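Local structure of glycerol-3-phosphate dehydrogenase [NAD(+)] 1 (Saccharomyces cerevisiae, 4FGW) at residues C252-G257 with Q368-N373; E256-G261 with Y374-L379. The protein catalyses the NAD-dependent interconversion of dihydroxyacetone phosphate and sn-glycerol 3-phosphate, and drives glycerol production and accumulation when yeast cells meet hyperosmotic stress. All blocks are in the same frame, centred on the assembly; numbering follows the deposited sequence.

How the contacts relate
Both contacts start from the C-terminal end of helix 235-257 and share Glu256 and Gly257, and their centres lie about 7 Å apart. Contact 1 belongs to the core: buried Phe254 reaches two aliphatic residues of helix 361-371, and the chemistry is wholly apolar. Contact 2 is its continuation at the surface, where the turn leaving the first helix meets the loop leaving the second, and hydrocarbon and an aromatic edge meet backbone carbonyls. Met376 joins the two, since its CE lies 3.7 Å from Phe254 CD2. Helix against helix thus gives way to a helix's end against a loop within the C-terminal part of the enzyme.

Contact 1. Residues C252-G257 with Q368-N373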
loop_
_atom_site.group_PDB
_atom_site.type_symbol
_atom_site.label_atom_id
_atom_site.label_comp_id
_atom_site.label_asym_id
_atom_site.label_seq_id
_atom_site.Cartn_x
_atom_site.Cartn_y
_atom_site.Cartn_z
ATOM N N CYS A 252 -7.267 -10.209 -3.845
ATOM C CA CYS A 252 -5.831 -10.344 -4.167
ATOM C C CYS A 252 -5.462 -11.798 -4.425
ATOM O O CYS A 252 -4.726 -12.082 -5.373
ATOM C CB CYS A 252 -4.959 -9.748 -3.067
ATOM S SG CYS A 252 -5.111 -7.961 -2.894
ATOM N N GLY A 253 -5.951 -12.687 -3.559
ATOM C CA GLY A 253 -5.732 -14.125 -3.655
ATOM C C GLY A 253 -6.280 -14.696 -4.944
ATOM O O GLY A 253 -5.583 -15.454 -5.629
ATOM N N PHE A 254 -7.520 -14.281 -5.312
ATOM C CA PHE A 254 -8.179 -14.691 -6.554
ATOM C C PHE A 254 -7.293 -14.345 -7.737
ATOM O O PHE A 254 -6.983 -15.201 -8.566
ATOM C CB PHE A 254 -9.543 -13.986 -6.718
ATOM C CG PHE A 254 -10.604 -14.298 -5.689
ATOM C CD1 PHE A 254 -11.595 -13.372 -5.387
ATOM C CD2 PHE A 254 -10.622 -15.523 -5.030
ATOM C CE1 PHE A 254 -12.575 -13.658 -4.432
ATOM C CE2 PHE A 254 -11.598 -15.806 -4.078
ATOM C CZ PHE A 254 -12.570 -14.874 -3.785
ATOM N N VAL A 255 -6.840 -13.100 -7.766
ATOM C CA VAL A 255 -6.005 -12.528 -8.806
ATOM C C VAL A 255 -4.592 -13.164 -8.895
ATOM O O VAL A 255 -4.102 -13.394 -10.003
ATOM C CB VAL A 255 -6.073 -10.994 -8.652
ATOM C CG1 VAL A 255 -4.713 -10.338 -8.463
ATOM C CG2 VAL A 255 -6.869 -10.367 -9.776
ATOM N N GLU A 256 -3.990 -13.509 -7.738
ATOM C CA GLU A 256 -2.688 -14.181 -7.645
ATOM C C GLU A 256 -2.801 -15.629 -8.146
ATOM O O GLU A 256 -2.025 -16.029 -9.015
ATOM C CB GLU A 256 -2.170 -14.164 -6.200
ATOM C CG GLU A 256 -1.514 -12.854 -5.798
ATOM C CD GLU A 256 -0.949 -12.789 -4.391
ATOM O OE1 GLU A 256 -0.982 -13.818 -3.679
ATOM O OE2 GLU A 256 -0.482 -11.698 -3.994
ATOM N N GLY A 257 -3.790 -16.366 -7.619
ATOM C CA GLY A 257 -4.085 -17.753 -7.963
ATOM C C GLY A 257 -4.375 -17.980 -9.433
ATOM O O GLY A 257 -4.102 -19.064 -9.955
ATOM N N GLN A 368 -19.930 -12.027 -4.584
ATOM C CA GLN A 368 -20.521 -12.762 -5.708
ATOM C C GLN A 368 -19.719 -14.004 -6.101
ATOM O O GLN A 368 -20.315 -15.017 -6.469
ATOM C CB GLN A 368 -20.742 -11.842 -6.927
ATOM C CG GLN A 368 -21.769 -10.713 -6.734
ATOM C CD GLN A 368 -23.194 -11.148 -6.438
ATOM O OE1 GLN A 368 -23.640 -12.242 -6.797
ATOM N NE2 GLN A 368 -23.960 -10.268 -5.806
ATOM N N ILE A 369 -18.378 -13.923 -6.026
ATOM C CA ILE A 369 -17.464 -15.029 -6.340
ATOM C C ILE A 369 -17.558 -16.116 -5.252
ATOM O O ILE A 369 -17.714 -17.295 -5.578
ATOM C CB ILE A 369 -16.004 -14.506 -6.552
ATOM C CG1 ILE A 369 -15.885 -13.701 -7.868
ATOM C CG2 ILE A 369 -14.970 -15.648 -6.517
ATOM C CD1 ILE A 369 -14.686 -12.703 -7.915
ATOM N N VAL A 370 -17.458 -15.699 -3.970
ATOM C CA VAL A 370 -17.481 -16.558 -2.781
ATOM C C VAL A 370 -18.807 -17.305 -2.590
ATOM O O VAL A 370 -18.794 -18.532 -2.472
ATOM C CB VAL A 370 -17.037 -15.786 -1.499
ATOM C CG1 VAL A 370 -17.233 -16.628 -0.236
ATOM C CG2 VAL A 370 -15.589 -15.309 -1.609
ATOM N N TYR A 371 -19.936 -16.572 -2.541
ATOM C CA TYR A 371 -21.262 -17.144 -2.278
ATOM C C TYR A 371 -21.982 -17.704 -3.471
ATOM O O TYR A 371 -22.474 -18.832 -3.413
ATOM C CB TYR A 371 -22.128 -16.182 -1.456
ATOM C CG TYR A 371 -21.615 -16.075 -0.040
ATOM C CD1 TYR A 371 -20.628 -15.151 0.296
ATOM C CD2 TYR A 371 -22.025 -16.974 0.939
ATOM C CE1 TYR A 371 -20.099 -15.094 1.582
ATOM C CE2 TYR A 371 -21.508 -16.923 2.230
ATOM C CZ TYR A 371 -20.546 -15.980 2.548
ATOM O OH TYR A 371 -20.044 -15.928 3.825
ATOM N N ASN A 372 -22.048 -16.932 -4.554
ATOM C CA ASN A 372 -22.674 -17.392 -5.786
ATOM C C ASN A 372 -21.547 -17.979 -6.657
ATOM O O ASN A 372 -20.455 -18.199 -6.133
ATOM C CB ASN A 372 -23.467 -16.247 -6.435
ATOM C CG ASN A 372 -24.459 -15.618 -5.468
ATOM O OD1 ASN A 372 -25.277 -16.298 -4.839
ATOM N ND2 ASN A 372 -24.361 -14.316 -5.270
ATOM N N ASN A 373 -21.735 -18.217 -7.933
ATOM C CA ASN A 373 -20.623 -18.822 -8.640
ATOM C C ASN A 373 -20.078 -17.984 -9.750
ATOM O O ASN A 373 -19.889 -18.451 -10.857
ATOM C CB ASN A 373 -20.964 -20.216 -9.125
ATOM C CG ASN A 373 -20.748 -21.249 -8.063
ATOM O OD1 ASN A 373 -21.654 -21.562 -7.289
ATOM N ND2 ASN A 373 -19.534 -21.772 -7.993
#
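Phe254 spans the gap from helix 235-257 to Ile369 and Val370 of helix 361-371. Between 252-257 and 368-373 the nearest CA atoms, those of Phe254 and Ile369, are 9.3 Å apart. Its CB already points toward the other helix, and with CG set opposite the carbonyl carbon (chi1 -64°) the ring carries on outward. Along the ring, CD1 comes first, 4.0 Å from Ile369 CD1. CE1 and CZ follow, each 3.7 Å from Ile369 CG2. That methyl sits over one face, 4.0 Å from the ring centroid and 23° off the normal, a CH-pi contact displaced toward the rim. At the tip, CZ also lies 3.7 Å from Val370 CG2, which approaches in the ring plane, so neighbouring residues hold face and edge. Two beta-branched residues suit this place, because each offers a methyl close to its own backbone to a ring that supplies the length. Ala315 and Met318 of helix 310-320 add further apolar neighbours to the ring, and Ile369 also packs on Leu379 and Met382. Without the ring, as with an alanine here, the Ile369 and Val370 methyls would probably lose their aromatic partner and a gap would open between the helices. This is a buried apolar helix-helix interface of the helical C-terminal part of the dehydrogenase, which is related to the C-terminal domain of 6-phosphogluconate dehydrogenase.

Contact 2. Residues E256-G261 with Y374-L379; sequences EGLGWG and YPMKNL
Leu258 and Trp260, which meet Met376 and Lys377, flank Gly259, whose N donates to Glu256 O at 2.8 Å. Trp260 N probably bonds Val255 O as well, and with these two links back into the last turn the end of helix 235-257 is closed as a Schellman motif. Glycine suits the point of reversal, where phi is 84°. The turn sends both flanking side chains toward segment 374-379. Leu258 forks over it: CD1 lies 3.8 Å from Met376 O and 4.3 Å from Met376 CG, while CD2 touches Lys377 CG at 4.0 Å. The leucine and lysine side chains cross at about a right angle, and it is the lysine's methylene part that makes the contact, the chain bending at chi3 (-79°) beyond the CG that touches. Trp260 comes edge-on: its CH2 corner stands 3.4 Å from Lys377 O, which lies near the indole plane, so a weakly polar ring C-H faces a carbonyl oxygen. Leu258 CD1 also rests over one indole face, toward the rim, so the leucine is set between the ring and the loop. A large flat residue suits this place doubly, for Trp260 also packs on Trp193 of the second subunit. The facing loop is folded tightly. Lys377 N bonds Pro375 O at 2.8 Å in a gamma turn centred on Met376, and a type I beta turn from Met376 to Leu379, with a weak closing bond, leads into helix 379-383. No hydrogen bond crosses the contact. What results is a Schellman-capped helix end packed against a beta turn, at the surface of the helical C-terminal region and close to the dimer partner.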
loop_
_atom_site.group_PDB
_atom_site.type_symbol
_atom_site.label_atom_id
_atom_site.label_comp_id
_atom_site.label_asym_id
_atom_site.label_seq_id
_atom_site.Cartn_x
_atom_site.Cartn_y
_atom_site.Cartn_z
ATOM N N GLU A 256 -3.990 -13.509 -7.738
ATOM C CA GLU A 256 -2.688 -14.181 -7.645
ATOM C C GLU A 256 -2.801 -15.629 -8.146
ATOM O O GLU A 256 -2.025 -16.029 -9.015
ATOM C CB GLU A 256 -2.170 -14.164 -6.200
ATOM C CG GLU A 256 -1.514 -12.854 -5.798
ATOM C CD GLU A 256 -0.949 -12.789 -4.391
ATOM O OE1 GLU A 256 -0.982 -13.818 -3.679
ATOM O OE2 GLU A 256 -0.482 -11.698 -3.994
ATOM N N GLY A 257 -3.790 -16.366 -7.619
ATOM C CA GLY A 257 -4.085 -17.753 -7.963
ATOM C C GLY A 257 -4.375 -17.980 -9.433
ATOM O O GLY A 257 -4.102 -19.064 -9.955
ATOM N N LEU A 258 -4.927 -16.948 -10.110
ATOM C CA LEU A 258 -5.216 -16.945 -11.546
ATOM C C LEU A 258 -3.917 -16.758 -12.358
ATOM O O LEU A 258 -3.929 -16.920 -13.581
ATOM C CB LEU A 258 -6.214 -15.822 -11.893
ATOM C CG LEU A 258 -7.705 -16.087 -11.652
ATOM C CD1 LEU A 258 -8.495 -14.793 -11.702
ATOM C CD2 LEU A 258 -8.276 -17.062 -12.670
ATOM N N GLY A 259 -2.826 -16.404 -11.673
ATOM C CA GLY A 259 -1.514 -16.185 -12.274
ATOM C C GLY A 259 -1.315 -14.798 -12.853
ATOM O O GLY A 259 -0.479 -14.619 -13.743
ATOM N N TRP A 260 -2.064 -13.804 -12.343
ATOM C CA TRP A 260 -1.968 -12.434 -12.847
ATOM C C TRP A 260 -0.816 -11.612 -12.248
ATOM O O TRP A 260 -0.483 -10.553 -12.780
ATOM C CB TRP A 260 -3.329 -11.717 -12.816
ATOM C CG TRP A 260 -4.427 -12.372 -13.619
ATOM C CD1 TRP A 260 -4.308 -13.427 -14.479
ATOM C CD2 TRP A 260 -5.807 -11.986 -13.650
ATOM N NE1 TRP A 260 -5.533 -13.741 -15.017
ATOM C CE2 TRP A 260 -6.469 -12.865 -14.537
ATOM C CE3 TRP A 260 -6.547 -10.964 -13.034
ATOM C CZ2 TRP A 260 -7.844 -12.767 -14.804
ATOM C CZ3 TRP A 260 -7.913 -10.892 -13.267
ATOM C CH2 TRP A 260 -8.545 -11.773 -14.158
ATOM N N GLY A 261 -0.198 -12.130 -11.187
ATOM C CA GLY A 261 0.980 -11.545 -10.555
ATOM C C GLY A 261 0.770 -10.407 -9.583
ATOM O O GLY A 261 -0.352 -10.131 -9.150
ATOM N N TYR A 374 -19.807 -16.737 -9.412
ATOM C CA TYR A 374 -19.277 -15.729 -10.327
ATOM C C TYR A 374 -17.889 -16.082 -10.869
ATOM O O TYR A 374 -17.017 -16.480 -10.095
ATOM C CB TYR A 374 -19.416 -14.307 -9.761
ATOM C CG TYR A 374 -20.804 -13.722 -9.959
ATOM C CD1 TYR A 374 -20.999 -12.580 -10.730
ATOM C CD2 TYR A 374 -21.928 -14.327 -9.395
ATOM C CE1 TYR A 374 -22.275 -12.048 -10.930
ATOM C CE2 TYR A 374 -23.209 -13.814 -9.602
ATOM C CZ TYR A 374 -23.377 -12.664 -10.357
ATOM O OH TYR A 374 -24.633 -12.142 -10.539
ATOM N N PRO A 375 -17.730 -16.035 -12.218
ATOM C CA PRO A 375 -16.488 -16.505 -12.876
ATOM C C PRO A 375 -15.071 -16.222 -12.363
ATOM O O PRO A 375 -14.155 -16.928 -12.810
ATOM C CB PRO A 375 -16.678 -16.071 -14.329
ATOM C CG PRO A 375 -18.136 -16.131 -14.521
ATOM C CD PRO A 375 -18.738 -15.655 -13.230
ATOM N N MET A 376 -14.862 -15.208 -11.485
ATOM C CA MET A 376 -13.550 -14.843 -10.911
ATOM C C MET A 376 -12.630 -14.144 -11.918
ATOM O O MET A 376 -11.959 -13.179 -11.555
ATOM C CB MET A 376 -12.848 -16.053 -10.260
ATOM C CG MET A 376 -11.854 -15.700 -9.187
ATOM S SD MET A 376 -10.931 -17.157 -8.636
ATOM C CE MET A 376 -12.060 -17.843 -7.473
ATOM N N LYS A 377 -12.610 -14.620 -13.180
ATOM C CA LYS A 377 -11.831 -14.036 -14.281
ATOM C C LYS A 377 -12.453 -12.692 -14.701
ATOM O O LYS A 377 -11.783 -11.875 -15.333
ATOM C CB LYS A 377 -11.813 -14.980 -15.502
ATOM C CG LYS A 377 -11.224 -16.371 -15.253
ATOM C CD LYS A 377 -11.122 -17.200 -16.545
ATOM C CE LYS A 377 -12.430 -17.825 -16.987
ATOM N NZ LYS A 377 -12.318 -18.451 -18.331
ATOM N N ASN A 378 -13.743 -12.485 -14.363
ATOM C CA ASN A 378 -14.520 -11.284 -14.676
ATOM C C ASN A 378 -14.259 -10.124 -13.714
ATOM O O ASN A 378 -14.821 -9.044 -13.913
ATOM C CB ASN A 378 -16.016 -11.612 -14.708
ATOM C CG ASN A 378 -16.459 -12.571 -15.789
ATOM O OD1 ASN A 378 -17.579 -13.085 -15.748
ATOM N ND2 ASN A 378 -15.631 -12.812 -16.799
ATOM N N LEU A 379 -13.410 -10.342 -12.680
ATOM C CA LEU A 379 -13.026 -9.352 -11.666
ATOM C C LEU A 379 -12.660 -7.974 -12.262
ATOM O O LEU A 379 -13.300 -7.005 -11.845
ATOM C CB LEU A 379 -11.948 -9.922 -10.715
ATOM C CG LEU A 379 -11.755 -9.279 -9.336
ATOM C CD1 LEU A 379 -13.037 -9.244 -8.539
ATOM C CD2 LEU A 379 -10.744 -10.058 -8.538
#